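Local coordinates for protein phospholethanolamine N-methyltransferase 2 (Haemonchus contortus, PDB 4KRI) that probably catalyses the later S-adenosylmethionine-dependent methylations that turn phosphoethanolamine derivatives into phosphocholine in this nematode, at residues A[323-328]-A[424-429]; A[208-213]-A[292-297]. All coordinates share one frame; numbering follows the deposited sequence.

Contact 2 comes first along the chain. Helix 206-215 leads into the alternating strands and helices that start at strand 225-229, and segment 292-297 returns to that helix near the end of strand 290-296, closing a loop of 78 residues. Contact 1 opens afterwards: segment 323-328 waits through 95 largely helical residues until segment 424-429 pairs with it close to the C terminus. The two loops follow in series, neither enclosing nor crossing the other. They meet in space because strands 290-296 and 320-329 are neighbours, and Asp297 OD1 accepts from Trp424 NE1 at 2.7 Å, linking the end of strand 290-296 to strand 422-430; Ile213 of helix 206-215 packs on Trp424, Leu323 and Thr325.

Contact 1 (A[323-328]-A[424-429]); sequences LITMYG and WNFFAA. With 1SH (2-(methylamino)ethyl dihydrogen phosphate), chain E.
The antiparallel pairing of strands 320-329 and 422-430 is the hallmark of the class I methyltransferase fold, whose last strand runs against its neighbours; here Tyr327 carries the pair to the phosphate end of the substrate pocket. The short segments run 166° apart. Two hydrogen-bonded pairs fix the register: Ile324 N reaches Phe427 O at 2.8 Å with Phe427 N returning to Ile324 O, and Asn425 N reaches Met326 O at 2.9 Å with Met326 N returning to Asn425 O. Between these pairs, the CA-H of Thr325 also points at Asn425 O.

On the face of Leu323, Thr325 and Tyr327, the branched end of Leu323 packs against one corner of the Phe426 ring, CG, CD1 and CD2 all about 3.7 Å from CE1. Trp424 has CG anti to its backbone N (chi1 -171°), and the pyrrole side of its indole lies beside the Thr325 side chain, with CD1 3.4 Å from Met326 O. Trp424 NE1 and Thr325 OG1 do not bond each other; both hydrogen-bond Asp297 OD1. On the face of Ile324, Met326, Asn425 and Phe427, Ile324 and Phe427 lie side by side, Ile324 CD1 touching the ring edge 3.9 Å from Phe427 CD2, while Met326, bent at chi3, brings CE to 4.0 Å from Phe427 CB. Asn425 CB sits beside Met326 CG. Helix 352-362 packs over this face through Ile355.

Tyr327 OH donates to phosphate atom O4 of the bound phosphomonomethylethanolamine at 2.6 Å, with O4 in the plane of the ring. Tyr193, Tyr341, Tyr347, Arg345 and Lys413 also grip this ligand. The chemistry divides the labour: backbone bonds and greasy packing hold the strands, while hydroxyl and indole groups point at the substrate and at Asp297, another residue of its pocket.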
loop_
_atom_site.group_PDB
_atom_site.type_symbol
_atom_site.label_atom_id
_atom_site.label_comp_id
_atom_site.label_asym_id
_atom_site.label_seq_id
_atom_site.Cartn_x
_atom_site.Cartn_y
_atom_site.Cartn_z
ATOM N N LEU A 323 -7.343 -6.757 -14.517
ATOM C CA LEU A 323 -6.387 -7.753 -14.978
ATOM C C LEU A 323 -5.466 -8.081 -13.820
ATOM O O LEU A 323 -4.889 -7.189 -13.204
ATOM C CB LEU A 323 -5.599 -7.234 -16.183
ATOM C CG LEU A 323 -4.770 -8.255 -16.961
ATOM C CD1 LEU A 323 -4.611 -7.825 -18.410
ATOM C CD2 LEU A 323 -3.411 -8.437 -16.315
ATOM N N ILE A 324 -5.353 -9.368 -13.507
ATOM C CA ILE A 324 -4.555 -9.819 -12.369
ATOM C C ILE A 324 -3.698 -11.015 -12.795
ATOM O O ILE A 324 -4.170 -11.895 -13.523
ATOM C CB ILE A 324 -5.481 -10.271 -11.202
ATOM C CG1 ILE A 324 -6.406 -9.126 -10.763
ATOM C CG2 ILE A 324 -4.675 -10.785 -10.007
ATOM C CD1 ILE A 324 -7.486 -9.548 -9.765
ATOM N N THR A 325 -2.439 -11.039 -12.366
ATOM C CA THR A 325 -1.656 -12.270 -12.404
ATOM C C THR A 325 -1.354 -12.656 -10.968
ATOM O O THR A 325 -1.237 -11.794 -10.115
ATOM C CB THR A 325 -0.343 -12.155 -13.225
ATOM O OG1 THR A 325 0.605 -11.344 -12.514
ATOM C CG2 THR A 325 -0.610 -11.556 -14.608
ATOM N N MET A 326 -1.246 -13.956 -10.690
ATOM C CA MET A 326 -1.051 -14.377 -9.306
ATOM C C MET A 326 -0.404 -15.746 -9.252
ATOM O O MET A 326 -0.539 -16.528 -10.189
ATOM C CB MET A 326 -2.407 -14.426 -8.586
ATOM C CG MET A 326 -3.334 -15.484 -9.161
ATOM S SD MET A 326 -5.106 -15.359 -8.773
ATOM C CE MET A 326 -5.748 -15.020 -10.417
ATOM N N TYR A 327 0.290 -16.047 -8.158
ATOM C CA TYR A 327 0.636 -17.443 -7.881
ATOM C C TYR A 327 -0.676 -18.158 -7.593
ATOM O O TYR A 327 -1.541 -17.603 -6.906
ATOM C CB TYR A 327 1.545 -17.553 -6.647
ATOM C CG TYR A 327 3.001 -17.142 -6.835
ATOM C CD1 TYR A 327 3.486 -16.717 -8.064
ATOM C CD2 TYR A 327 3.897 -17.201 -5.763
ATOM C CE1 TYR A 327 4.830 -16.341 -8.219
ATOM C CE2 TYR A 327 5.239 -16.850 -5.913
ATOM C CZ TYR A 327 5.697 -16.421 -7.139
ATOM O OH TYR A 327 7.028 -16.069 -7.275
ATOM N N GLY A 328 -0.834 -19.373 -8.114
ATOM C CA GLY A 328 -2.003 -20.184 -7.813
ATOM C C GLY A 328 -1.613 -21.616 -7.512
ATOM O O GLY A 328 -0.432 -21.968 -7.549
ATOM N N TRP A 424 1.090 -20.333 -12.253
ATOM C CA TRP A 424 1.127 -18.879 -12.420
ATOM C C TRP A 424 -0.068 -18.530 -13.283
ATOM O O TRP A 424 -0.104 -18.879 -14.470
ATOM C CB TRP A 424 2.428 -18.430 -13.087
ATOM C CG TRP A 424 2.604 -16.920 -13.083
ATOM C CD1 TRP A 424 2.280 -16.064 -12.069
ATOM C CD2 TRP A 424 3.107 -16.100 -14.155
ATOM N NE1 TRP A 424 2.576 -14.766 -12.435
ATOM C CE2 TRP A 424 3.075 -14.764 -13.714
ATOM C CE3 TRP A 424 3.584 -16.374 -15.445
ATOM C CZ2 TRP A 424 3.505 -13.696 -14.514
ATOM C CZ3 TRP A 424 4.015 -15.315 -16.241
ATOM C CH2 TRP A 424 3.967 -13.992 -15.772
ATOM N N ASN A 425 -1.060 -17.873 -12.681
ATOM C CA ASN A 425 -2.364 -17.698 -13.312
ATOM C C ASN A 425 -2.667 -16.269 -13.757
ATOM O O ASN A 425 -2.219 -15.314 -13.129
ATOM C CB ASN A 425 -3.468 -18.170 -12.365
ATOM C CG ASN A 425 -3.477 -19.677 -12.190
ATOM O OD1 ASN A 425 -3.023 -20.415 -13.067
ATOM N ND2 ASN A 425 -4.015 -20.140 -11.066
ATOM N N PHE A 426 -3.449 -16.157 -14.829
ATOM C CA PHE A 426 -3.886 -14.887 -15.402
ATOM C C PHE A 426 -5.413 -14.809 -15.322
ATOM O O PHE A 426 -6.111 -15.791 -15.588
ATOM C CB PHE A 426 -3.444 -14.833 -16.869
ATOM C CG PHE A 426 -3.999 -13.662 -17.646
ATOM C CD1 PHE A 426 -3.265 -12.497 -17.762
ATOM C CD2 PHE A 426 -5.228 -13.745 -18.290
ATOM C CE1 PHE A 426 -3.760 -11.417 -18.479
ATOM C CE2 PHE A 426 -5.733 -12.678 -19.007
ATOM C CZ PHE A 426 -4.996 -11.508 -19.102
ATOM N N PHE A 427 -5.932 -13.651 -14.942
ATOM C CA PHE A 427 -7.370 -13.414 -14.915
ATOM C C PHE A 427 -7.642 -12.008 -15.442
ATOM O O PHE A 427 -6.967 -11.055 -15.059
ATOM C CB PHE A 427 -7.907 -13.558 -13.487
ATOM C CG PHE A 427 -9.209 -12.845 -13.248
ATOM C CD1 PHE A 427 -10.402 -13.338 -13.771
ATOM C CD2 PHE A 427 -9.242 -11.694 -12.481
ATOM C CE1 PHE A 427 -11.603 -12.667 -13.550
ATOM C CE2 PHE A 427 -10.438 -11.014 -12.260
ATOM C CZ PHE A 427 -11.619 -11.506 -12.791
ATOM N N ALA A 428 -8.612 -11.880 -16.342
ATOM C CA ALA A 428 -9.084 -10.554 -16.749
ATOM C C ALA A 428 -10.598 -10.583 -16.881
ATOM O O ALA A 428 -11.171 -11.639 -17.127
ATOM C CB ALA A 428 -8.444 -10.132 -18.062
ATOM N N ALA A 429 -11.246 -9.433 -16.708
ATOM C CA ALA A 429 -12.696 -9.343 -16.857
ATOM C C ALA A 429 -13.111 -7.890 -16.913
ATOM O O ALA A 429 -12.307 -6.984 -16.641
ATOM C CB ALA A 429 -13.409 -10.052 -15.706
HETATM O O4 1SH E . 8.586 -16.568 -5.283
HETATM P P1 1SH E . 8.515 -16.003 -3.867
HETATM O O1 1SH E . 7.629 -16.801 -2.994
HETATM O O3 1SH E . 9.967 -15.953 -3.257
HETATM O O2 1SH E . 7.905 -14.544 -3.946
HETATM C C1 1SH E . 8.456 -13.665 -4.781
HETATM C C2 1SH E . 7.693 -12.361 -4.973
HETATM N N1 1SH E . 6.412 -12.440 -5.618
HETATM C C3 1SH E . 5.812 -11.158 -5.542
#

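Contact 2 (A[208-213]-A[292-297]); sequences NQNLAI and YVFSRD. With SAH (S-adenosyl-L-homocysteine), chain D.
Asn210 and Arg296 run alongside each other, heading opposite ways, their amide and guanidinium planes only 15° apart. Arg296 NH1 donates to Asn210 OD1 at 3.0 Å; the oxygen sits in the guanidinium plane and offers a lone pair in its own carbonyl plane. The other end of the amide is held too, ND2 bonding Gln239.

Ile213 crosses Arg296 at about a right angle and sets CD1 over one guanidinium face, 3.2 Å from Arg296 NE. Its other branch, CG2, meets the rim of Phe294 in the ring plane, 3.8 Å from CE1. Asn210 OD1 also lies in that plane, 3.6 Å from Phe294 CZ. The bend at chi2 (77°) places Arg296 CD 3.5 Å from Ile213 CD1.

The guanidinium has further partners: NE forms a salt bridge with Asp297 OD2 at 3.0 Å, and NH2 bonds Pro204 O. Meanwhile Arg296 O accepts from the amino N of S-adenosylhomocysteine at 3.1 Å. This is consistent with a buried positive charge balanced largely by the Asp297 carboxylate, with Asn210 amide and Pro204 carbonyl oxygens taking up N-H groups, and it couples helix 206-215 to the amino-acid end of S-adenosylhomocysteine and to Asp297, which belongs to both ligand pockets.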
loop_
_atom_site.group_PDB
_atom_site.type_symbol
_atom_site.label_atom_id
_atom_site.label_comp_id
_atom_site.label_asym_id
_atom_site.label_seq_id
_atom_site.Cartn_x
_atom_site.Cartn_y
_atom_site.Cartn_z
ATOM N N ASN A 208 10.345 -6.477 -19.250
ATOM C CA ASN A 208 9.813 -7.037 -20.484
ATOM C C ASN A 208 8.546 -7.847 -20.247
ATOM O O ASN A 208 7.621 -7.820 -21.060
ATOM C CB ASN A 208 10.852 -7.914 -21.182
ATOM C CG ASN A 208 11.976 -7.111 -21.788
ATOM O OD1 ASN A 208 11.801 -5.938 -22.121
ATOM N ND2 ASN A 208 13.133 -7.743 -21.956
ATOM N N GLN A 209 8.498 -8.581 -19.142
ATOM C CA GLN A 209 7.330 -9.419 -18.901
ATOM C C GLN A 209 6.149 -8.562 -18.495
ATOM O O GLN A 209 5.024 -8.800 -18.933
ATOM C CB GLN A 209 7.595 -10.477 -17.832
ATOM C CG GLN A 209 6.413 -11.414 -17.602
ATOM C CD GLN A 209 6.091 -12.282 -18.820
ATOM O OE1 GLN A 209 6.984 -12.861 -19.435
ATOM N NE2 GLN A 209 4.806 -12.383 -19.162
ATOM N N ASN A 210 6.393 -7.570 -17.653
ATOM C CA ASN A 210 5.297 -6.700 -17.258
ATOM C C ASN A 210 4.697 -5.963 -18.451
ATOM O O ASN A 210 3.486 -5.731 -18.502
ATOM C CB ASN A 210 5.712 -5.724 -16.165
ATOM C CG ASN A 210 4.522 -5.164 -15.433
ATOM O OD1 ASN A 210 3.837 -5.894 -14.709
ATOM N ND2 ASN A 210 4.238 -3.885 -15.644
ATOM N N LEU A 211 5.526 -5.615 -19.427
ATOM C CA LEU A 211 5.004 -4.928 -20.605
ATOM C C LEU A 211 4.092 -5.856 -21.401
ATOM O O LEU A 211 3.050 -5.440 -21.908
ATOM C CB LEU A 211 6.140 -4.421 -21.496
ATOM C CG LEU A 211 5.710 -3.634 -22.731
ATOM C CD1 LEU A 211 5.034 -2.330 -22.310
ATOM C CD2 LEU A 211 6.900 -3.351 -23.630
ATOM N N ALA A 212 4.489 -7.118 -21.510
ATOM C CA ALA A 212 3.686 -8.105 -22.225
ATOM C C ALA A 212 2.332 -8.287 -21.535
ATOM O O ALA A 212 1.306 -8.403 -22.197
ATOM C CB ALA A 212 4.437 -9.429 -22.321
ATOM N N ILE A 213 2.334 -8.287 -20.202
ATOM C CA ILE A 213 1.088 -8.410 -19.442
ATOM C C ILE A 213 0.194 -7.180 -19.620
ATOM O O ILE A 213 -1.014 -7.310 -19.831
ATOM C CB ILE A 213 1.380 -8.660 -17.952
ATOM C CG1 ILE A 213 2.152 -9.970 -17.818
ATOM C CG2 ILE A 213 0.101 -8.709 -17.130
ATOM C CD1 ILE A 213 2.371 -10.396 -16.421
ATOM N N TYR A 292 -9.070 1.027 -15.195
ATOM C CA TYR A 292 -8.380 -0.251 -15.087
ATOM C C TYR A 292 -8.000 -0.510 -13.657
ATOM O O TYR A 292 -7.663 0.409 -12.919
ATOM C CB TYR A 292 -7.074 -0.245 -15.918
ATOM C CG TYR A 292 -7.316 0.151 -17.341
ATOM C CD1 TYR A 292 -7.893 -0.744 -18.236
ATOM C CD2 TYR A 292 -6.985 1.422 -17.792
ATOM C CE1 TYR A 292 -8.137 -0.377 -19.547
ATOM C CE2 TYR A 292 -7.229 1.801 -19.105
ATOM C CZ TYR A 292 -7.803 0.895 -19.971
ATOM O OH TYR A 292 -8.052 1.267 -21.273
ATOM N N VAL A 293 -8.046 -1.774 -13.268
ATOM C CA VAL A 293 -7.451 -2.196 -12.020
ATOM C C VAL A 293 -6.484 -3.302 -12.393
ATOM O O VAL A 293 -6.841 -4.257 -13.089
ATOM C CB VAL A 293 -8.512 -2.723 -11.034
ATOM C CG1 VAL A 293 -7.837 -3.394 -9.843
ATOM C CG2 VAL A 293 -9.393 -1.572 -10.551
ATOM N N PHE A 294 -5.246 -3.151 -11.961
ATOM C CA PHE A 294 -4.184 -4.071 -12.331
ATOM C C PHE A 294 -3.580 -4.613 -11.057
ATOM O O PHE A 294 -3.319 -3.852 -10.128
ATOM C CB PHE A 294 -3.117 -3.280 -13.098
ATOM C CG PHE A 294 -1.949 -4.115 -13.567
ATOM C CD1 PHE A 294 -2.145 -5.196 -14.412
ATOM C CD2 PHE A 294 -0.651 -3.789 -13.193
ATOM C CE1 PHE A 294 -1.067 -5.954 -14.863
ATOM C CE2 PHE A 294 0.437 -4.544 -13.636
ATOM C CZ PHE A 294 0.229 -5.621 -14.482
ATOM N N SER A 295 -3.324 -5.914 -10.993
ATOM C CA SER A 295 -2.631 -6.441 -9.828
ATOM C C SER A 295 -1.662 -7.496 -10.276
ATOM O O SER A 295 -2.060 -8.509 -10.835
ATOM C CB SER A 295 -3.602 -7.010 -8.801
ATOM O OG SER A 295 -2.867 -7.443 -7.664
ATOM N N ARG A 296 -0.379 -7.253 -10.044
ATOM C CA ARG A 296 0.641 -8.152 -10.572
ATOM C C ARG A 296 1.332 -8.944 -9.460
ATOM O O ARG A 296 2.157 -8.394 -8.718
ATOM C CB ARG A 296 1.644 -7.303 -11.354
ATOM C CG ARG A 296 2.744 -8.083 -12.002
ATOM C CD ARG A 296 2.300 -8.804 -13.263
ATOM N NE ARG A 296 3.186 -9.952 -13.392
ATOM C CZ ARG A 296 4.417 -9.867 -13.879
ATOM N NH1 ARG A 296 4.855 -8.703 -14.347
ATOM N NH2 ARG A 296 5.195 -10.936 -13.917
ATOM N N ASP A 297 0.942 -10.211 -9.327
ATOM C CA ASP A 297 1.571 -11.158 -8.418
ATOM C C ASP A 297 1.502 -10.706 -6.962
ATOM O O ASP A 297 2.462 -10.834 -6.197
ATOM C CB ASP A 297 2.997 -11.463 -8.901
ATOM C CG ASP A 297 3.001 -12.025 -10.313
ATOM O OD1 ASP A 297 2.052 -12.771 -10.655
ATOM O OD2 ASP A 297 3.910 -11.700 -11.096
HETATM N N SAH D . 3.223 -5.502 -8.391
HETATM C CA SAH D . 4.649 -5.319 -8.015
HETATM C CB SAH D . 4.905 -5.911 -6.574
HETATM C CG SAH D . 4.794 -7.422 -6.402
HETATM S SD SAH D . 5.064 -7.947 -4.678
HETATM C C SAH D . 5.557 -5.838 -9.059
HETATM O O SAH D . 5.106 -6.264 -10.113
HETATM O OXT SAH D . 6.755 -5.627 -8.959
HETATM C "C5'" SAH D . 3.454 -8.052 -3.876
HETATM C "C4'" SAH D . 3.044 -6.883 -3.176
HETATM O "O4'" SAH D . 1.655 -7.043 -2.782
HETATM C "C3'" SAH D . 3.794 -6.742 -1.907
HETATM O "O3'" SAH D . 4.486 -5.512 -1.929
HETATM C "C2'" SAH D . 2.787 -6.745 -0.845
HETATM O "O2'" SAH D . 3.092 -5.852 0.201
HETATM C "C1'" SAH D . 1.543 -6.358 -1.576
HETATM N N9 SAH D . 0.286 -6.712 -0.831
HETATM C C8 SAH D . -0.062 -7.928 -0.350
HETATM N N7 SAH D . -1.285 -7.831 0.182
HETATM C C5 SAH D . -1.726 -6.565 0.026
HETATM C C6 SAH D . -2.912 -5.912 0.386
HETATM N N6 SAH D . -3.925 -6.570 1.046
HETATM N N1 SAH D . -3.031 -4.603 0.071
HETATM C C2 SAH D . -2.058 -3.944 -0.568
HETATM N N3 SAH D . -0.912 -4.546 -0.932
HETATM C C4 SAH D . -0.716 -5.844 -0.636
#